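PDB 7D1B: leucine aminopeptidase, which binds zinc and probably acts as a glutaminyl cyclase of the M28 metallopeptidase family, cyclising N-terminal glutamine of peptides. Local coordinates for residues I126-H138 with F150-M163. Sequence-based numbering, arbitrary orientation.
Sequences IVCSHYDTRPAAH and FASANDGTAGAALM. With ZN (zinc ion), chain B.
One side of the zinc site of this M28-family fold is formed where the C-terminal end of strand 123-130 meets the start of helix 153-167, and there His130 hydrogen-bonds the zinc ligand Asp155. The metal takes OD2 of Asp155 at 2.0 Å, while OD1 of the same carboxylate accepts a hydrogen bond from His130 NE2 (2.7 Å). The donor arrives on the anti side, 33° out of the carboxylate plane. Ring and carboxylate are turned 72° apart. ND1 donates to OD1 of Asp132, so His130 is held through both ring nitrogens: a second-shell residue positioning a first-shell one. CG of His130 lies between the backbone N and the carbonyl carbon (chi1 84°), which lays the ring over Gly156, with His130 CD2 3.5 Å from Gly156 CA. Further along, glycine again permits close approach: Ser129 CB sits 4.0 Å from Gly159 CA, and water 1 donates to Ser129 OG and takes a weak bond from Gly159 N. The extended Met163 side chain lays CE 3.4 Å from Val127 O. At the far end Phe150 presents its edge to Arg134 O and one face to Ala137 CA, while Ala137 CB touches Phe150 CD1 at 3.8 Å; water 4 joins Arg134 O and Phe150 O. Glu188 and His309 complete the protein ligands of the zinc, and Glu188 also pairs with Arg134. Strand 123-130 runs between strands 178-184 and 225-232, and helix 153-167 packs across it, with helix 51-63 against Ala160 and Ala161.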
loop_
_atom_site.group_PDB
_atom_site.type_symbol
_atom_site.label_atom_id
_atom_site.label_comp_id
_atom_site.label_asym_id
_atom_site.label_seq_id
_atom_site.Cartn_x
_atom_site.Cartn_y
_atom_site.Cartn_z
ATOM N N ILE A 126 -10.617 2.432 -0.016
ATOM C CA ILE A 126 -9.228 2.780 0.240
ATOM C C ILE A 126 -8.319 1.952 -0.659
ATOM O O ILE A 126 -8.486 0.732 -0.763
ATOM C CB ILE A 126 -8.873 2.507 1.717
ATOM C CG1 ILE A 126 -9.642 3.464 2.637
ATOM C CG2 ILE A 126 -7.361 2.576 1.927
ATOM C CD1 ILE A 126 -9.690 3.001 4.067
ATOM N N VAL A 127 -7.332 2.610 -1.264
ATOM C CA VAL A 127 -6.151 1.955 -1.818
ATOM C C VAL A 127 -5.015 2.419 -0.934
ATOM O O VAL A 127 -4.827 3.630 -0.762
ATOM C CB VAL A 127 -5.910 2.362 -3.287
ATOM C CG1 VAL A 127 -4.606 1.747 -3.780
ATOM C CG2 VAL A 127 -7.093 1.969 -4.171
ATOM N N CYS A 128 -4.264 1.480 -0.349
ATOM C CA CYS A 128 -3.298 1.880 0.671
ATOM C C CYS A 128 -1.971 1.148 0.499
ATOM O O CYS A 128 -1.865 0.129 -0.191
ATOM C CB CYS A 128 -3.884 1.762 2.098
ATOM S SG CYS A 128 -4.393 0.120 2.593
ATOM N N SER A 129 -0.964 1.689 1.182
ATOM C CA SER A 129 0.397 1.166 1.157
ATOM C C SER A 129 1.110 1.822 2.323
ATOM O O SER A 129 0.769 2.943 2.686
ATOM C CB SER A 129 1.085 1.598 -0.144
ATOM O OG SER A 129 2.418 1.142 -0.215
ATOM N N HIS A 130 2.133 1.161 2.874
ATOM C CA HIS A 130 3.034 1.920 3.740
ATOM C C HIS A 130 4.001 2.718 2.875
ATOM O O HIS A 130 4.148 2.460 1.674
ATOM C CB HIS A 130 3.728 1.046 4.802
ATOM C CG HIS A 130 4.972 0.335 4.342
ATOM N ND1 HIS A 130 6.228 0.683 4.796
ATOM C CD2 HIS A 130 5.148 -0.755 3.558
ATOM C CE1 HIS A 130 7.124 -0.147 4.286
ATOM N NE2 HIS A 130 6.496 -1.027 3.530
ATOM N N TYR A 131 4.649 3.719 3.475
ATOM C CA TYR A 131 5.644 4.475 2.730
ATOM C C TYR A 131 6.881 4.816 3.552
ATOM O O TYR A 131 7.809 5.414 3.005
ATOM C CB TYR A 131 5.063 5.705 2.005
ATOM C CG TYR A 131 4.694 6.930 2.828
ATOM C CD1 TYR A 131 4.229 6.853 4.142
ATOM C CD2 TYR A 131 4.765 8.177 2.247
ATOM C CE1 TYR A 131 3.876 8.011 4.852
ATOM C CE2 TYR A 131 4.419 9.326 2.941
ATOM C CZ TYR A 131 3.977 9.242 4.242
ATOM O OH TYR A 131 3.644 10.408 4.895
ATOM N N ASP A 132 6.941 4.444 4.830
ATOM C CA ASP A 132 8.222 4.460 5.524
ATOM C C ASP A 132 9.075 3.308 5.012
ATOM O O ASP A 132 8.562 2.300 4.534
ATOM C CB ASP A 132 8.021 4.355 7.036
ATOM C CG ASP A 132 7.437 3.013 7.457
ATOM O OD1 ASP A 132 6.393 2.585 6.892
ATOM O OD2 ASP A 132 8.002 2.390 8.386
ATOM N N THR A 133 10.388 3.450 5.103
ATOM C CA THR A 133 11.273 2.350 4.741
ATOM C C THR A 133 11.936 1.801 5.992
ATOM O O THR A 133 12.282 2.547 6.919
ATOM C CB THR A 133 12.297 2.728 3.663
ATOM O OG1 THR A 133 13.149 3.794 4.116
ATOM C CG2 THR A 133 11.593 3.149 2.369
ATOM N N ARG A 134 12.117 0.492 6.017
ATOM C CA ARG A 134 12.704 -0.163 7.174
ATOM C C ARG A 134 14.127 0.352 7.390
ATOM O O ARG A 134 14.864 0.560 6.422
ATOM C CB ARG A 134 12.751 -1.662 6.913
ATOM C CG ARG A 134 12.940 -2.499 8.153
ATOM C CD ARG A 134 12.945 -3.984 7.787
ATOM N NE ARG A 134 13.180 -4.809 8.957
ATOM C CZ ARG A 134 12.247 -5.402 9.695
ATOM N NH1 ARG A 134 12.618 -6.091 10.774
ATOM N NH2 ARG A 134 10.959 -5.288 9.393
ATOM N N PRO A 135 14.557 0.553 8.637
ATOM C CA PRO A 135 15.890 1.141 8.845
ATOM C C PRO A 135 17.025 0.297 8.303
ATOM O O PRO A 135 18.065 0.858 7.940
ATOM C CB PRO A 135 15.965 1.331 10.367
ATOM C CG PRO A 135 14.511 1.559 10.756
ATOM C CD PRO A 135 13.749 0.582 9.872
ATOM N N ALA A 136 16.866 -1.021 8.241
ATOM C CA ALA A 136 17.939 -1.888 7.782
ATOM C C ALA A 136 17.345 -3.064 7.028
ATOM O O ALA A 136 16.201 -3.469 7.273
ATOM C CB ALA A 136 18.789 -2.417 8.949
ATOM N N ALA A 137 18.156 -3.621 6.125
ATOM C CA ALA A 137 17.797 -4.823 5.369
ATOM C C ALA A 137 18.076 -6.028 6.269
ATOM O O ALA A 137 19.089 -6.719 6.154
ATOM C CB ALA A 137 18.601 -4.886 4.078
ATOM N N HIS A 138 17.151 -6.276 7.198
ATOM C CA HIS A 138 17.418 -7.224 8.277
ATOM C C HIS A 138 17.470 -8.683 7.836
ATOM O O HIS A 138 17.859 -9.529 8.652
ATOM C CB HIS A 138 16.399 -7.079 9.403
ATOM C CG HIS A 138 16.616 -5.880 10.265
ATOM N ND1 HIS A 138 15.638 -4.930 10.464
ATOM C CD2 HIS A 138 17.685 -5.493 11.000
ATOM C CE1 HIS A 138 16.095 -4.010 11.298
ATOM N NE2 HIS A 138 17.338 -4.321 11.629
ATOM N N PHE A 150 18.862 0.989 2.775
ATOM C CA PHE A 150 17.918 -0.004 2.271
ATOM C C PHE A 150 16.852 0.717 1.439
ATOM O O PHE A 150 16.061 1.506 1.979
ATOM C CB PHE A 150 17.312 -0.776 3.445
ATOM C CG PHE A 150 16.182 -1.693 3.058
ATOM C CD1 PHE A 150 16.333 -2.656 2.058
ATOM C CD2 PHE A 150 14.961 -1.593 3.695
ATOM C CE1 PHE A 150 15.267 -3.499 1.703
ATOM C CE2 PHE A 150 13.898 -2.441 3.356
ATOM C CZ PHE A 150 14.051 -3.387 2.342
ATOM N N ALA A 151 16.824 0.440 0.125
ATOM C CA ALA A 151 15.959 1.174 -0.794
ATOM C C ALA A 151 14.514 0.712 -0.746
ATOM O O ALA A 151 13.617 1.487 -1.099
ATOM C CB ALA A 151 16.467 1.006 -2.227
ATOM N N SER A 152 14.260 -0.538 -0.375
ATOM C CA SER A 152 12.883 -0.992 -0.156
ATOM C C SER A 152 11.992 -0.788 -1.393
ATOM O O SER A 152 10.843 -0.390 -1.270
ATOM C CB SER A 152 12.293 -0.273 1.067
ATOM O OG SER A 152 11.158 -0.926 1.574
ATOM N N ALA A 153 12.510 -1.070 -2.596
ATOM C CA ALA A 153 11.783 -0.679 -3.810
ATOM C C ALA A 153 10.411 -1.341 -3.917
ATOM O O ALA A 153 9.441 -0.690 -4.316
ATOM C CB ALA A 153 12.595 -1.017 -5.050
ATOM N N ASN A 154 10.315 -2.631 -3.609
ATOM C CA ASN A 154 9.067 -3.374 -3.739
ATOM C C ASN A 154 8.264 -3.393 -2.443
ATOM O O ASN A 154 7.305 -4.153 -2.330
ATOM C CB ASN A 154 9.376 -4.806 -4.181
ATOM C CG ASN A 154 8.156 -5.550 -4.721
ATOM O OD1 ASN A 154 7.260 -4.962 -5.346
ATOM N ND2 ASN A 154 8.129 -6.860 -4.498
ATOM N N ASP A 155 8.642 -2.588 -1.461
ATOM C CA ASP A 155 8.142 -2.736 -0.100
ATOM C C ASP A 155 7.734 -1.341 0.355
ATOM O O ASP A 155 8.563 -0.540 0.804
ATOM C CB ASP A 155 9.261 -3.371 0.708
ATOM C CG ASP A 155 8.876 -3.694 2.134
ATOM O OD1 ASP A 155 7.813 -3.256 2.622
ATOM O OD2 ASP A 155 9.691 -4.400 2.811
ATOM N N GLY A 156 6.453 -1.027 0.185
ATOM C CA GLY A 156 5.936 0.320 0.375
ATOM C C GLY A 156 6.148 1.204 -0.837
ATOM O O GLY A 156 5.188 1.739 -1.397
ATOM N N THR A 157 7.402 1.326 -1.281
ATOM C CA THR A 157 7.742 2.283 -2.327
ATOM C C THR A 157 6.903 2.027 -3.568
ATOM O O THR A 157 6.359 2.962 -4.164
ATOM C CB THR A 157 9.230 2.188 -2.666
ATOM O OG1 THR A 157 9.992 2.181 -1.456
ATOM C CG2 THR A 157 9.639 3.372 -3.509
ATOM N N ALA A 158 6.815 0.764 -3.998
ATOM C CA ALA A 158 6.102 0.478 -5.240
ATOM C C ALA A 158 4.620 0.797 -5.130
ATOM O O ALA A 158 4.005 1.169 -6.136
ATOM C CB ALA A 158 6.312 -0.973 -5.662
ATOM N N GLY A 159 4.023 0.656 -3.942
ATOM C CA GLY A 159 2.635 1.047 -3.775
ATOM C C GLY A 159 2.458 2.545 -3.924
ATOM O O GLY A 159 1.530 3.012 -4.590
ATOM N N ALA A 160 3.339 3.327 -3.278
ATOM C CA ALA A 160 3.299 4.771 -3.464
ATOM C C ALA A 160 3.467 5.142 -4.932
ATOM O O ALA A 160 2.770 6.028 -5.449
ATOM C CB ALA A 160 4.362 5.443 -2.597
ATOM N N ALA A 161 4.401 4.476 -5.619
ATOM C CA ALA A 161 4.640 4.754 -7.030
ATOM C C ALA A 161 3.437 4.389 -7.891
ATOM O O ALA A 161 3.102 5.116 -8.835
ATOM C CB ALA A 161 5.888 4.023 -7.498
ATOM N N LEU A 162 2.774 3.270 -7.583
ATOM C CA LEU A 162 1.582 2.928 -8.340
ATOM C C LEU A 162 0.493 3.962 -8.108
ATOM O O LEU A 162 -0.213 4.333 -9.043
ATOM C CB LEU A 162 1.107 1.513 -8.015
ATOM C CG LEU A 162 -0.158 1.083 -8.789
ATOM C CD1 LEU A 162 0.035 1.206 -10.317
ATOM C CD2 LEU A 162 -0.544 -0.340 -8.435
ATOM N N MET A 163 0.358 4.467 -6.872
ATOM C CA MET A 163 -0.574 5.571 -6.637
ATOM C C MET A 163 -0.203 6.793 -7.471
ATOM O O MET A 163 -1.086 7.469 -8.015
ATOM C CB MET A 163 -0.610 5.951 -5.159
ATOM C CG MET A 163 -1.207 4.930 -4.241
ATOM S SD MET A 163 -0.936 5.468 -2.565
ATOM C CE MET A 163 -1.557 4.042 -1.664
HETATM ZN ZN ZN B . 9.245 -4.669 4.702
HETATM O O HOH W 1 3.629 -1.138 -1.454
HETATM O O HOH W 2 8.600 4.941 0.010
HETATM O O HOH W 3 8.234 2.332 1.755
HETATM O O HOH W 4 15.488 2.385 4.535
HETATM O O HOH W 5 10.449 -0.943 4.211
HETATM O O HOH W 6 18.193 2.371 5.325
HETATM O O HOH W 7 7.699 -6.097 4.600
#